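Local coordinates for hypothetical 27.5 kDa protein in SPX19-GCR2 intergenic region (Saccharomyces cerevisiae, PDB 1JZT) that catalyses the epimerisation of the S and R forms of NAD(P)HX, the hydrated, damaged form of NAD(P)H, so that both epimers can be repaired, at residues A[172-177]-A[200-205]; A[214-219]-A[241-246]; A[163-168]-A[189-194]. One frame throughout, in Å; residues are numbered along the deposited sequence.

Interaction 1 (A[172-177]-A[200-205])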
loop_
_atom_site.group_PDB
_atom_site.type_symbol
_atom_site.label_atom_id
_atom_site.label_comp_id
_atom_site.label_asym_id
_atom_site.label_seq_id
_atom_site.Cartn_x
_atom_site.Cartn_y
_atom_site.Cartn_z
ATOM N N VAL A 172 2.679 -0.332 0.597
ATOM C CA VAL A 172 1.715 -0.946 -0.301
ATOM C C VAL A 172 2.406 -1.518 -1.537
ATOM O O VAL A 172 3.042 -0.792 -2.310
ATOM C CB VAL A 172 0.649 0.075 -0.760
ATOM C CG1 VAL A 172 -0.397 -0.624 -1.615
ATOM C CG2 VAL A 172 -0.003 0.720 0.456
ATOM N N ASP A 173 2.258 -2.829 -1.697
ATOM C CA ASP A 173 2.811 -3.601 -2.800
ATOM C C ASP A 173 4.331 -3.775 -2.733
ATOM O O ASP A 173 4.826 -4.900 -2.634
ATOM C CB ASP A 173 2.410 -2.988 -4.142
ATOM C CG ASP A 173 2.616 -3.952 -5.286
ATOM O OD1 ASP A 173 2.371 -5.160 -5.074
ATOM O OD2 ASP A 173 3.005 -3.511 -6.388
ATOM N N VAL A 174 5.057 -2.664 -2.807
ATOM C CA VAL A 174 6.515 -2.654 -2.727
ATOM C C VAL A 174 6.954 -1.393 -1.985
ATOM O O VAL A 174 6.246 -0.386 -1.982
ATOM C CB VAL A 174 7.187 -2.658 -4.137
ATOM C CG1 VAL A 174 6.952 -3.983 -4.828
ATOM C CG2 VAL A 174 6.647 -1.512 -4.987
ATOM N N PRO A 175 8.123 -1.437 -1.321
ATOM C CA PRO A 175 8.617 -0.264 -0.589
ATOM C C PRO A 175 8.987 0.816 -1.602
ATOM O O PRO A 175 9.775 0.567 -2.514
ATOM C CB PRO A 175 9.847 -0.803 0.147
ATOM C CG PRO A 175 9.538 -2.273 0.311
ATOM C CD PRO A 175 8.949 -2.621 -1.033
ATOM N N THR A 176 8.413 2.004 -1.459
ATOM C CA THR A 176 8.700 3.085 -2.395
ATOM C C THR A 176 10.196 3.403 -2.422
ATOM O O THR A 176 10.831 3.530 -1.378
ATOM C CB THR A 176 7.891 4.342 -2.026
ATOM O OG1 THR A 176 6.491 4.059 -2.162
ATOM C CG2 THR A 176 8.259 5.507 -2.932
ATOM N N GLY A 177 10.765 3.507 -3.618
ATOM C CA GLY A 177 12.182 3.814 -3.722
ATOM C C GLY A 177 13.067 2.593 -3.896
ATOM O O GLY A 177 14.247 2.723 -4.235
ATOM N N VAL A 200 0.705 -10.666 -6.059
ATOM C CA VAL A 200 1.815 -11.586 -5.851
ATOM C C VAL A 200 3.035 -10.727 -5.527
ATOM O O VAL A 200 3.204 -9.651 -6.080
ATOM C CB VAL A 200 2.068 -12.450 -7.120
ATOM C CG1 VAL A 200 2.350 -11.548 -8.310
ATOM C CG2 VAL A 200 3.222 -13.411 -6.886
ATOM N N PRO A 201 3.884 -11.178 -4.589
ATOM C CA PRO A 201 5.071 -10.402 -4.227
ATOM C C PRO A 201 6.042 -10.265 -5.391
ATOM O O PRO A 201 6.144 -11.155 -6.238
ATOM C CB PRO A 201 5.670 -11.205 -3.074
ATOM C CG PRO A 201 4.459 -11.862 -2.459
ATOM C CD PRO A 201 3.723 -12.330 -3.688
ATOM N N LYS A 202 6.740 -9.138 -5.427
ATOM C CA LYS A 202 7.739 -8.868 -6.456
ATOM C C LYS A 202 9.105 -9.276 -5.902
ATOM O O LYS A 202 9.261 -9.450 -4.688
ATOM C CB LYS A 202 7.728 -7.381 -6.820
ATOM C CG LYS A 202 6.875 -7.042 -8.039
ATOM C CD LYS A 202 5.429 -7.522 -7.894
ATOM C CE LYS A 202 4.660 -6.650 -6.911
ATOM N NZ LYS A 202 3.202 -6.993 -6.887
ATOM N N PRO A 203 10.111 -9.430 -6.780
ATOM C CA PRO A 203 11.466 -9.828 -6.386
ATOM C C PRO A 203 12.071 -9.051 -5.223
ATOM O O PRO A 203 12.772 -9.625 -4.393
ATOM C CB PRO A 203 12.262 -9.652 -7.677
ATOM C CG PRO A 203 11.242 -9.975 -8.730
ATOM C CD PRO A 203 10.047 -9.196 -8.233
ATOM N N CYS A 204 11.804 -7.751 -5.155
ATOM C CA CYS A 204 12.363 -6.940 -4.079
ATOM C C CYS A 204 11.894 -7.394 -2.693
ATOM O O CYS A 204 12.567 -7.129 -1.698
ATOM C CB CYS A 204 12.019 -5.461 -4.290
ATOM S SG CYS A 204 10.271 -5.038 -4.111
ATOM N N SER A 205 10.757 -8.087 -2.630
ATOM C CA SER A 205 10.223 -8.559 -1.356
ATOM C C SER A 205 11.152 -9.540 -0.640
ATOM O O SER A 205 11.082 -9.694 0.580
ATOM C CB SER A 205 8.847 -9.218 -1.554
ATOM O OG SER A 205 8.948 -10.424 -2.297
HETATM O O HOH W 1 6.094 -7.346 -3.358
#

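Interaction 2 (A[214-219]-A[241-246])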
loop_
_atom_site.group_PDB
_atom_site.type_symbol
_atom_site.label_atom_id
_atom_site.label_comp_id
_atom_site.label_asym_id
_atom_site.label_seq_id
_atom_site.Cartn_x
_atom_site.Cartn_y
_atom_site.Cartn_z
ATOM N N THR A 214 6.973 -7.437 8.795
ATOM C CA THR A 214 5.979 -8.496 8.704
ATOM C C THR A 214 5.489 -8.443 7.250
ATOM O O THR A 214 5.213 -7.359 6.732
ATOM C CB THR A 214 4.803 -8.259 9.673
ATOM O OG1 THR A 214 5.286 -8.260 11.021
ATOM C CG2 THR A 214 3.762 -9.359 9.521
ATOM N N HIS A 215 5.389 -9.600 6.599
ATOM C CA HIS A 215 4.978 -9.664 5.197
ATOM C C HIS A 215 3.597 -10.286 4.993
ATOM O O HIS A 215 3.309 -11.390 5.466
ATOM C CB HIS A 215 6.025 -10.459 4.391
ATOM C CG HIS A 215 5.883 -10.343 2.900
ATOM N ND1 HIS A 215 6.534 -11.193 2.027
ATOM C CD2 HIS A 215 5.202 -9.465 2.124
ATOM C CE1 HIS A 215 6.262 -10.841 0.782
ATOM N NE2 HIS A 215 5.455 -9.794 0.813
ATOM N N TYR A 216 2.752 -9.546 4.285
ATOM C CA TYR A 216 1.401 -9.972 3.941
ATOM C C TYR A 216 1.243 -9.886 2.427
ATOM O O TYR A 216 1.913 -9.087 1.759
ATOM C CB TYR A 216 0.352 -9.034 4.547
ATOM C CG TYR A 216 0.158 -9.097 6.045
ATOM C CD1 TYR A 216 -0.600 -10.108 6.627
ATOM C CD2 TYR A 216 0.670 -8.099 6.872
ATOM C CE1 TYR A 216 -0.855 -10.123 8.002
ATOM C CE2 TYR A 216 0.424 -8.100 8.245
ATOM C CZ TYR A 216 -0.342 -9.115 8.799
ATOM O OH TYR A 216 -0.601 -9.104 10.143
ATOM N N VAL A 217 0.357 -10.713 1.883
ATOM C CA VAL A 217 0.051 -10.656 0.460
ATOM C C VAL A 217 -1.458 -10.421 0.414
ATOM O O VAL A 217 -2.202 -10.965 1.236
ATOM C CB VAL A 217 0.396 -11.972 -0.294
ATOM C CG1 VAL A 217 -0.466 -13.124 0.190
ATOM C CG2 VAL A 217 0.211 -11.758 -1.789
ATOM N N GLY A 218 -1.898 -9.593 -0.528
ATOM C CA GLY A 218 -3.310 -9.273 -0.651
ATOM C C GLY A 218 -3.774 -9.294 -2.095
ATOM O O GLY A 218 -2.969 -9.486 -3.005
ATOM N N GLY A 219 -5.071 -9.096 -2.307
ATOM C CA GLY A 219 -5.606 -9.128 -3.658
ATOM C C GLY A 219 -6.059 -10.545 -3.952
ATOM O O GLY A 219 -5.449 -11.255 -4.752
ATOM N N ASP A 241 -10.590 -13.922 4.724
ATOM C CA ASP A 241 -9.532 -12.904 4.732
ATOM C C ASP A 241 -9.115 -12.447 3.340
ATOM O O ASP A 241 -9.139 -13.228 2.386
ATOM C CB ASP A 241 -8.263 -13.417 5.417
ATOM C CG ASP A 241 -8.427 -13.624 6.909
ATOM O OD1 ASP A 241 -9.437 -13.175 7.482
ATOM O OD2 ASP A 241 -7.517 -14.241 7.507
ATOM N N GLN A 242 -8.717 -11.182 3.229
ATOM C CA GLN A 242 -8.261 -10.652 1.947
ATOM C C GLN A 242 -6.744 -10.454 2.005
ATOM O O GLN A 242 -6.136 -9.826 1.128
ATOM C CB GLN A 242 -8.963 -9.333 1.625
ATOM C CG GLN A 242 -10.479 -9.486 1.438
ATOM C CD GLN A 242 -10.836 -10.414 0.288
ATOM O OE1 GLN A 242 -10.573 -10.105 -0.872
ATOM N NE2 GLN A 242 -11.427 -11.560 0.606
ATOM N N ILE A 243 -6.153 -11.005 3.061
ATOM C CA ILE A 243 -4.719 -10.955 3.291
ATOM C C ILE A 243 -4.302 -12.308 3.861
ATOM O O ILE A 243 -5.137 -13.057 4.379
ATOM C CB ILE A 243 -4.330 -9.862 4.323
ATOM C CG1 ILE A 243 -5.019 -10.148 5.665
ATOM C CG2 ILE A 243 -4.700 -8.482 3.799
ATOM C CD1 ILE A 243 -4.534 -9.261 6.808
ATOM N N LEU A 244 -3.013 -12.613 3.741
ATOM C CA LEU A 244 -2.418 -13.851 4.250
ATOM C C LEU A 244 -1.015 -13.491 4.731
ATOM O O LEU A 244 -0.249 -12.857 4.002
ATOM C CB LEU A 244 -2.300 -14.909 3.145
ATOM C CG LEU A 244 -1.526 -16.179 3.536
ATOM C CD1 LEU A 244 -2.249 -16.893 4.676
ATOM C CD2 LEU A 244 -1.396 -17.110 2.333
ATOM N N LYS A 245 -0.682 -13.871 5.957
ATOM C CA LYS A 245 0.637 -13.580 6.493
ATOM C C LYS A 245 1.640 -14.457 5.734
ATOM O O LYS A 245 1.563 -15.688 5.791
ATOM C CB LYS A 245 0.662 -13.874 7.996
ATOM C CG LYS A 245 1.912 -13.424 8.721
ATOM C CD LYS A 245 1.804 -13.790 10.192
ATOM C CE LYS A 245 3.068 -13.442 10.940
ATOM N NZ LYS A 245 3.341 -11.987 10.825
ATOM N N LEU A 246 2.543 -13.786 5.014
ATOM C CA LEU A 246 3.590 -14.367 4.161
ATOM C C LEU A 246 3.128 -14.621 2.723
ATOM O O LEU A 246 2.730 -15.760 2.394
ATOM C CB LEU A 246 4.170 -15.641 4.766
ATOM C CG LEU A 246 5.393 -15.393 5.657
ATOM C CD1 LEU A 246 5.000 -14.471 6.808
ATOM C CD2 LEU A 246 5.927 -16.713 6.184
ATOM O OXT LEU A 246 3.153 -13.650 1.929
#

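Interaction 3 (A[163-168]-A[189-194])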
loop_
_atom_site.group_PDB
_atom_site.type_symbol
_atom_site.label_atom_id
_atom_site.label_comp_id
_atom_site.label_asym_id
_atom_site.label_seq_id
_atom_site.Cartn_x
_atom_site.Cartn_y
_atom_site.Cartn_z
ATOM N N VAL A 163 12.277 9.105 10.282
ATOM C CA VAL A 163 11.465 8.667 11.417
ATOM C C VAL A 163 10.943 7.235 11.311
ATOM O O VAL A 163 10.160 6.798 12.155
ATOM C CB VAL A 163 10.245 9.598 11.619
ATOM C CG1 VAL A 163 10.704 11.043 11.741
ATOM C CG2 VAL A 163 9.275 9.437 10.464
ATOM N N GLN A 164 11.391 6.500 10.301
ATOM C CA GLN A 164 10.912 5.134 10.087
ATOM C C GLN A 164 11.313 4.128 11.152
ATOM O O GLN A 164 10.775 3.019 11.196
ATOM C CB GLN A 164 11.353 4.627 8.709
ATOM C CG GLN A 164 12.852 4.514 8.528
ATOM C CD GLN A 164 13.229 3.996 7.153
ATOM O OE1 GLN A 164 14.411 3.844 6.835
ATOM N NE2 GLN A 164 12.223 3.713 6.330
ATOM N N ASN A 165 12.256 4.501 12.012
ATOM C CA ASN A 165 12.682 3.595 13.069
ATOM C C ASN A 165 11.909 3.879 14.353
ATOM O O ASN A 165 12.050 3.164 15.340
ATOM C CB ASN A 165 14.189 3.719 13.300
ATOM C CG ASN A 165 14.989 3.153 12.147
ATOM O OD1 ASN A 165 15.008 1.941 11.932
ATOM N ND2 ASN A 165 15.636 4.027 11.385
ATOM N N ILE A 166 11.091 4.927 14.335
ATOM C CA ILE A 166 10.283 5.273 15.495
ATOM C C ILE A 166 8.803 5.087 15.157
ATOM O O ILE A 166 8.031 4.589 15.976
ATOM C CB ILE A 166 10.545 6.734 15.972
ATOM C CG1 ILE A 166 9.462 7.166 16.968
ATOM C CG2 ILE A 166 10.573 7.684 14.796
ATOM C CD1 ILE A 166 9.337 6.260 18.183
ATOM N N ILE A 167 8.419 5.485 13.945
ATOM C CA ILE A 167 7.036 5.351 13.469
ATOM C C ILE A 167 7.005 4.234 12.413
ATOM O O ILE A 167 7.717 4.300 11.407
ATOM C CB ILE A 167 6.538 6.669 12.818
ATOM C CG1 ILE A 167 6.777 7.849 13.758
ATOM C CG2 ILE A 167 5.053 6.565 12.470
ATOM C CD1 ILE A 167 6.163 7.673 15.124
ATOM N N PRO A 168 6.177 3.199 12.623
ATOM C CA PRO A 168 6.092 2.088 11.672
ATOM C C PRO A 168 5.497 2.465 10.321
ATOM O O PRO A 168 4.462 3.130 10.251
ATOM C CB PRO A 168 5.230 1.071 12.411
ATOM C CG PRO A 168 4.299 1.949 13.193
ATOM C CD PRO A 168 5.246 2.992 13.747
ATOM N N SER A 189 17.077 4.435 2.409
ATOM C CA SER A 189 16.103 3.493 1.883
ATOM C C SER A 189 14.984 3.202 2.887
ATOM O O SER A 189 15.220 3.108 4.094
ATOM C CB SER A 189 16.829 2.195 1.518
ATOM O OG SER A 189 16.002 1.315 0.788
ATOM N N ILE A 190 13.764 3.063 2.382
ATOM C CA ILE A 190 12.615 2.759 3.229
ATOM C C ILE A 190 12.803 1.388 3.879
ATOM O O ILE A 190 13.200 0.424 3.218
ATOM C CB ILE A 190 11.298 2.742 2.400
ATOM C CG1 ILE A 190 10.978 4.151 1.890
ATOM C CG2 ILE A 190 10.143 2.199 3.238
ATOM C CD1 ILE A 190 10.635 5.137 2.978
ATOM N N ASN A 191 12.536 1.321 5.182
ATOM C CA ASN A 191 12.631 0.084 5.968
ATOM C C ASN A 191 11.250 -0.068 6.610
ATOM O O ASN A 191 11.038 0.310 7.763
ATOM C CB ASN A 191 13.705 0.213 7.053
ATOM C CG ASN A 191 13.698 -0.956 8.039
ATOM O OD1 ASN A 191 14.399 -0.926 9.054
ATOM N ND2 ASN A 191 12.911 -1.985 7.746
ATOM N N PRO A 192 10.295 -0.633 5.863
ATOM C CA PRO A 192 8.924 -0.825 6.346
ATOM C C PRO A 192 8.733 -1.834 7.472
ATOM O O PRO A 192 9.375 -2.883 7.497
ATOM C CB PRO A 192 8.179 -1.228 5.081
ATOM C CG PRO A 192 9.204 -2.048 4.357
ATOM C CD PRO A 192 10.469 -1.219 4.521
ATOM N N ALA A 193 7.841 -1.509 8.404
ATOM C CA ALA A 193 7.532 -2.413 9.509
ATOM C C ALA A 193 6.615 -3.494 8.946
ATOM O O ALA A 193 6.575 -4.624 9.440
ATOM C CB ALA A 193 6.830 -1.655 10.639
ATOM N N VAL A 194 5.881 -3.137 7.897
ATOM C CA VAL A 194 4.965 -4.071 7.250
ATOM C C VAL A 194 4.999 -3.879 5.734
ATOM O O VAL A 194 5.040 -2.748 5.241
ATOM C CB VAL A 194 3.494 -3.849 7.711
ATOM C CG1 VAL A 194 2.578 -4.885 7.058
ATOM C CG2 VAL A 194 3.398 -3.935 9.232
HETATM O O HOH W 2 8.958 1.534 9.401
#

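Interaction 1 (A[172-177]-A[200-205])
Lys202 and Asp173 meet in a buried salt bridge that joins two loops of a Rossmann-like sheet, one following strand 169-172 and the other strand 194-198. Such loops, at the C-terminal ends of parallel strands, are where this fold places its ligand sites, and Asp173 is predicted to bind (6S)-NADPHX.

The lysine illustrates how a bent chain can serve several partners. Its CB lies 4.0 Å from Val174 CG1, an apolar contact at the base of the chain. Turns at chi2 (56°) and chi3 (74°) fold the chain, and CE then passes close to the carboxylate, 3.3 Å from Asp173 OD1. At the tip, Lys202 NZ is 2.7 Å from Asp173 OD1 and uses the syn lone pair of that oxygen. NZ also donates to Val200 O at 2.8 Å, nearly in line with the carbonyl (C=O...N 167°), so a backbone oxygen two residues back helps to fix the ammonium group. Asp173 OD1 takes a further bond from Leu198 N, while OD2 is weakly bonded to Phe143 N, another residue of the predicted substrate site. An alanine in place of Lys202 would probably leave Asp173 OD1 without its charged mate and Val200 O without this donor, and the carboxylate less firmly oriented.

Beside the salt bridge, one water links the backbones, donating to Asp173 O and accepting from Lys202 N, each at 2.8 Å. Further along, Cys204 SG rests 3.6 Å from Val174 CG1 and also touches Pro175 CD, an apolar patch beside the charged pair. The short 3-10 segment carrying the cysteine is tied at its start: Lys202 O accepts from Ser205 N and, at 2.6 Å, from Ser205 OG.

Interaction 2 (A[214-219]-A[241-246])
Leu246 N donates to His215 O at 2.6 Å, the shortest bond in an antiparallel pairing that brings the C-terminus of the chain onto the sheet. Strand 243-245 is the outermost strand at this end of a largely parallel Rossmann-like sheet, and it lies antiparallel to strand 214-218. The bond from Leu246 holds the last residue of the chain, just past strand 243-245, to its neighbour.

Val217 and Leu244 form a hydrogen-bonded pair, each N reaching the other's O: Val217 N to Leu244 O is 3.1 Å, and Leu244 N returns the bond to Val217 O at the same length. Their side chains run side by side in the same direction, Val217 CG1 being 3.9 Å from Leu244 CB. CA-H...O contacts accompany the ladder, as between Ile243 CA and Val217 O at 3.2 Å.

On the other face, the Tyr216 ring leans over the neighbouring strand. Its CD1 is 3.7 Å from Lys245 CA and its CE1 meets Ile243 CD1 at 4.0 Å, both partners approaching obliquely. In Ile243, CG1 stands between the backbone N and the carbonyl carbon (chi1 60°), and CD1 beyond it meets the ring. Helix 28-46 covers this face, with Ala42 against Tyr216, Gln41 against Ile243, and Gln46 bonded to the phenol OH. Lys245 NZ is at most weakly attracted to the ring, being 5.6 Å from the centroid of Tyr216.

Toward the other end, Gly218 CA makes a CA-H...O contact with Gln242 O, an oxygen that also accepts from Ser38 OG of the helix. Back at the C-terminal end of the pairing, His215 has its NE2 bonded to Ser197 OG of the adjacent strand, and one face of its imidazole has Leu246 OXT 4.2 Å above the plane, offset toward the rim.

Interaction 3 (A[163-168]-A[189-194])
Ser189 meets the end of the Gln164 side chain through its carbonyl oxygen, at the start of a run that leads into strand 194-198 of the Rossmann-like sheet. The connection from strand 169-172 contains no helix, and this is its return leg, facing the turn that follows helix 153-163. Ser189 O is 3.0 Å from Gln164 OE1 as modelled, but that amide is probably turned over, and with it turned back a hydrogen bond may exist here.

Ile190 sets out away from 163-168 and packs on Val157, Leu160 and Cys161 of the helix. At Asn191 the backbone comes close to the same doubtful glutamine amide, while Asn191 O accepts at 2.9 Å from a water that also donates to Gln164 O. The Asn191 side chain crosses that of Asn165 at about a right angle, their amide planes 70° apart.

Beyond Pro192, Ala193 CB packs 3.6 Å from Pro168 CB, next to the backbone bonding of Ala193 with Ile169 of the adjoining strand. The bridging water and this small apolar touch are thus the secure links of a surface seam, and any direct amide bonding depends on how the Gln164 amide is turned.

Interactions 1 and 3 sit at opposite ends of strands 169-172 and 194-198, and interaction 2 lies further out at the edge of the sheet. Interactions 1 and 3 alternate along the chain and have centres 15 Å apart; they share the connection between those two strands, and Thr176 O comes within 3.3 Å of Ile190 CG1. Thr176, a predicted potassium ligand, thus lies next to interaction 3, while Asp173 of interaction 1 belongs to the predicted substrate site. The centre of interaction 2 is 13 Å from that of interaction 1, where Pro201 CG touches His215 CE1 at 3.8 Å. Between interactions 2 and 3, centres 19 Å apart, Thr214 N probably bonds to Ala193 O at 2.9 Å.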